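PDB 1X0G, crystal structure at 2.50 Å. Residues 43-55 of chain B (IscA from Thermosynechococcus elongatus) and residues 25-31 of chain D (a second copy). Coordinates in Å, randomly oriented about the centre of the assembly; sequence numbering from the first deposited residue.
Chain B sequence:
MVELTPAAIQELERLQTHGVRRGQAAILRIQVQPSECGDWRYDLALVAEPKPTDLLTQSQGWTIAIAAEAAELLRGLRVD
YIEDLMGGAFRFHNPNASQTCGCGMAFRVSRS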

# COMPACT_ATOMS: atom_id res chain seq x y z
N ASP B 43 -11.84 7.42 7.12
CA ASP B 43 -12.74 7.79 8.20
C ASP B 43 -14.23 7.81 7.78
O ASP B 43 -14.75 8.81 7.27
CB ASP B 43 -12.41 9.18 8.71
CG ASP B 43 -11.11 9.26 9.45
OD1 ASP B 43 -11.12 9.89 10.50
OD2 ASP B 43 -10.06 8.77 9.01
N LEU B 44 -14.91 6.74 8.04
CA LEU B 44 -16.30 6.74 7.71
C LEU B 44 -17.05 7.32 8.91
O LEU B 44 -16.69 6.94 10.04
CB LEU B 44 -16.71 5.30 7.50
CG LEU B 44 -16.10 4.40 6.41
CD1 LEU B 44 -17.20 3.85 5.55
CD2 LEU B 44 -14.99 5.01 5.58
N ALA B 45 -18.04 8.21 8.68
CA ALA B 45 -18.83 8.86 9.77
C ALA B 45 -20.28 8.98 9.30
O ALA B 45 -20.52 9.00 8.12
CB ALA B 45 -18.33 10.28 10.09
N LEU B 46 -21.24 9.09 10.22
CA LEU B 46 -22.58 9.32 9.82
C LEU B 46 -23.06 10.66 10.25
O LEU B 46 -23.67 10.78 11.23
CB LEU B 46 -23.48 8.24 10.35
CG LEU B 46 -23.12 6.77 10.25
CD1 LEU B 46 -24.35 5.93 10.67
CD2 LEU B 46 -22.72 6.43 8.90
N VAL B 47 -22.77 11.68 9.49
CA VAL B 47 -23.25 13.01 9.75
C VAL B 47 -24.69 13.21 9.37
O VAL B 47 -25.30 12.38 8.70
CB VAL B 47 -22.47 14.00 8.95
CG1 VAL B 47 -21.18 14.17 9.62
CG2 VAL B 47 -22.20 13.46 7.57
N ALA B 48 -25.23 14.33 9.85
CA ALA B 48 -26.57 14.79 9.47
C ALA B 48 -26.49 15.37 8.06
O ALA B 48 -27.43 15.22 7.26
CB ALA B 48 -27.09 15.87 10.46
N GLU B 49 -25.35 16.02 7.78
CA GLU B 49 -25.19 16.86 6.57
C GLU B 49 -23.89 16.57 5.89
O GLU B 49 -22.95 16.09 6.54
CB GLU B 49 -25.17 18.34 6.92
CG GLU B 49 -26.47 18.87 7.42
CD GLU B 49 -26.62 20.35 7.20
OE1 GLU B 49 -25.60 21.06 7.14
OE2 GLU B 49 -27.78 20.81 7.11
N PRO B 50 -23.81 16.89 4.58
CA PRO B 50 -22.55 17.02 3.89
C PRO B 50 -21.96 18.40 4.17
O PRO B 50 -22.70 19.35 4.51
CB PRO B 50 -22.99 16.97 2.41
CG PRO B 50 -24.33 17.66 2.41
CD PRO B 50 -24.96 17.16 3.70
N LYS B 51 -20.65 18.55 4.01
CA LYS B 51 -20.07 19.91 3.90
C LYS B 51 -20.48 20.54 2.56
O LYS B 51 -20.66 19.81 1.58
CB LYS B 51 -18.56 19.88 4.08
CG LYS B 51 -18.18 19.55 5.54
CD LYS B 51 -16.94 20.35 6.00
CE LYS B 51 -16.93 21.83 5.51
NZ LYS B 51 -15.59 22.47 5.76
N PRO B 52 -20.69 21.89 2.49
CA PRO B 52 -21.13 22.50 1.22
C PRO B 52 -20.17 22.35 0.04
O PRO B 52 -20.07 23.26 -0.78
CB PRO B 52 -21.28 24.00 1.56
CG PRO B 52 -20.66 24.20 2.90
CD PRO B 52 -20.54 22.87 3.58
N THR B 53 -19.52 21.18 -0.07
CA THR B 53 -18.27 21.03 -0.79
C THR B 53 -17.86 19.55 -1.10
O THR B 53 -17.01 19.26 -1.95
CB THR B 53 -17.16 21.81 -0.05
OG1 THR B 53 -16.23 22.23 -1.03
CG2 THR B 53 -16.39 20.98 1.09
N ASP B 54 -18.48 18.61 -0.40
CA ASP B 54 -18.31 17.20 -0.67
C ASP B 54 -18.90 16.73 -2.01
O ASP B 54 -19.78 17.33 -2.58
CB ASP B 54 -18.93 16.37 0.45
CG ASP B 54 -18.28 16.61 1.80
OD1 ASP B 54 -17.01 16.79 1.82
OD2 ASP B 54 -19.06 16.62 2.82
N LEU B 55 -18.39 15.60 -2.47
CA LEU B 55 -18.95 14.96 -3.63
C LEU B 55 -19.84 13.78 -3.24
O LEU B 55 -19.47 12.82 -2.50
CB LEU B 55 -17.84 14.57 -4.62
CG LEU B 55 -16.68 15.54 -4.95
CD1 LEU B 55 -15.87 14.91 -6.04
CD2 LEU B 55 -17.17 16.97 -5.40
N ALA D 25 -31.85 11.43 8.66
CA ALA D 25 -31.15 11.18 7.40
C ALA D 25 -29.86 10.34 7.56
O ALA D 25 -29.09 10.52 8.51
CB ALA D 25 -30.89 12.52 6.68
N ALA D 26 -29.61 9.44 6.61
CA ALA D 26 -28.50 8.44 6.71
C ALA D 26 -27.10 8.82 6.16
O ALA D 26 -26.34 7.90 5.83
CB ALA D 26 -28.95 7.09 6.05
N ILE D 27 -26.72 10.10 6.05
CA ILE D 27 -25.50 10.39 5.24
C ILE D 27 -24.19 9.93 5.75
O ILE D 27 -23.68 10.42 6.74
CB ILE D 27 -25.41 11.80 4.55
CG1 ILE D 27 -24.06 12.44 4.76
CG2 ILE D 27 -26.56 12.75 4.94
CD1 ILE D 27 -23.85 13.56 3.80
N LEU D 28 -23.64 8.96 5.03
CA LEU D 28 -22.26 8.48 5.24
C LEU D 28 -21.12 9.41 4.68
O LEU D 28 -21.07 9.65 3.50
CB LEU D 28 -22.11 7.10 4.60
CG LEU D 28 -20.68 6.67 4.29
CD1 LEU D 28 -19.97 6.71 5.61
CD2 LEU D 28 -20.62 5.27 3.76
N ARG D 29 -20.21 9.91 5.52
CA ARG D 29 -19.19 10.79 5.02
C ARG D 29 -17.82 10.17 5.18
O ARG D 29 -17.55 9.54 6.21
CB ARG D 29 -19.26 12.10 5.72
CG ARG D 29 -18.19 13.05 5.33
CD ARG D 29 -18.69 14.38 5.79
NE ARG D 29 -17.96 15.46 5.18
CZ ARG D 29 -16.66 15.75 5.33
NH1 ARG D 29 -15.82 15.02 6.08
NH2 ARG D 29 -16.18 16.77 4.64
N ILE D 30 -16.98 10.31 4.16
CA ILE D 30 -15.69 9.64 4.18
C ILE D 30 -14.58 10.67 4.04
O ILE D 30 -14.74 11.64 3.30
CB ILE D 30 -15.52 8.60 3.11
CG1 ILE D 30 -16.82 7.83 2.93
CG2 ILE D 30 -14.38 7.70 3.44
CD1 ILE D 30 -16.71 6.53 2.17
N GLN D 31 -13.50 10.50 4.80
CA GLN D 31 -12.37 11.34 4.61
C GLN D 31 -11.19 10.43 4.76
O GLN D 31 -11.36 9.30 5.22
CB GLN D 31 -12.33 12.54 5.55
CG GLN D 31 -13.10 12.40 6.80
CD GLN D 31 -13.04 13.64 7.69
OE1 GLN D 31 -14.05 14.11 8.17
NE2 GLN D 31 -11.83 14.15 7.95
O HOH W 1 -15.82 11.52 8.04

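Two copies of IscA meet here along antiparallel backbones, Asp B43 to Leu B46 running against Leu D28 to Gln D31, and 746 Å² of surface is buried between the two stretches. The firmest pairing joins Ala B45 and Arg D29: Arg D29 N donates to Ala B45 O at 2.8 Å, nearly straight, and Ala B45 N donates to Arg D29 O, also at 2.8 Å. Farther along, Asp B43 N reaches Gln D31 O at 2.7 Å.

Arg D29, with 131 Å² covered, is the most heavily covered residue. Its chi1, chi2 and chi3 are all t, so the chain is extended and carries the guanidinium well beyond its own strand, to the loop that follows the partner strand. There chi4, at -64°, turns the group so that its edge meets Asp B54. NE donates to Asp B54 OD2 at 2.9 Å in a salt bridge, while NH2 adds a weak hydrogen bond to OD1, also 2.9 Å. Asp B54, in rotamer m, is buried, and its charge is answered there by arginine. Its OD2 also accepts from Lys B51 N at 2.8 Å, which ties the carboxylate to its own loop. The aliphatic part of Arg D29 is used too: its CB lies 3.7 Å from Val B47 CG2.

Ile D27 supplies the main apolar contact with the loop. Its chi1 of 134° lies between wells, while chi2 is t; CG1 packs 3.5 Å from Val B47 CG2, and CD1 lies 3.8 Å from Pro B50 CD. A branched side chain suits this position, since its CG2 also approaches Ala B48 O, at 3.5 Å.

On the other sheet face, Leu B44 uses both methyls: CD2 meets Ile D30 CG2 at 3.5 Å, and CD1 meets Leu D28 CD1 at 4.0 Å.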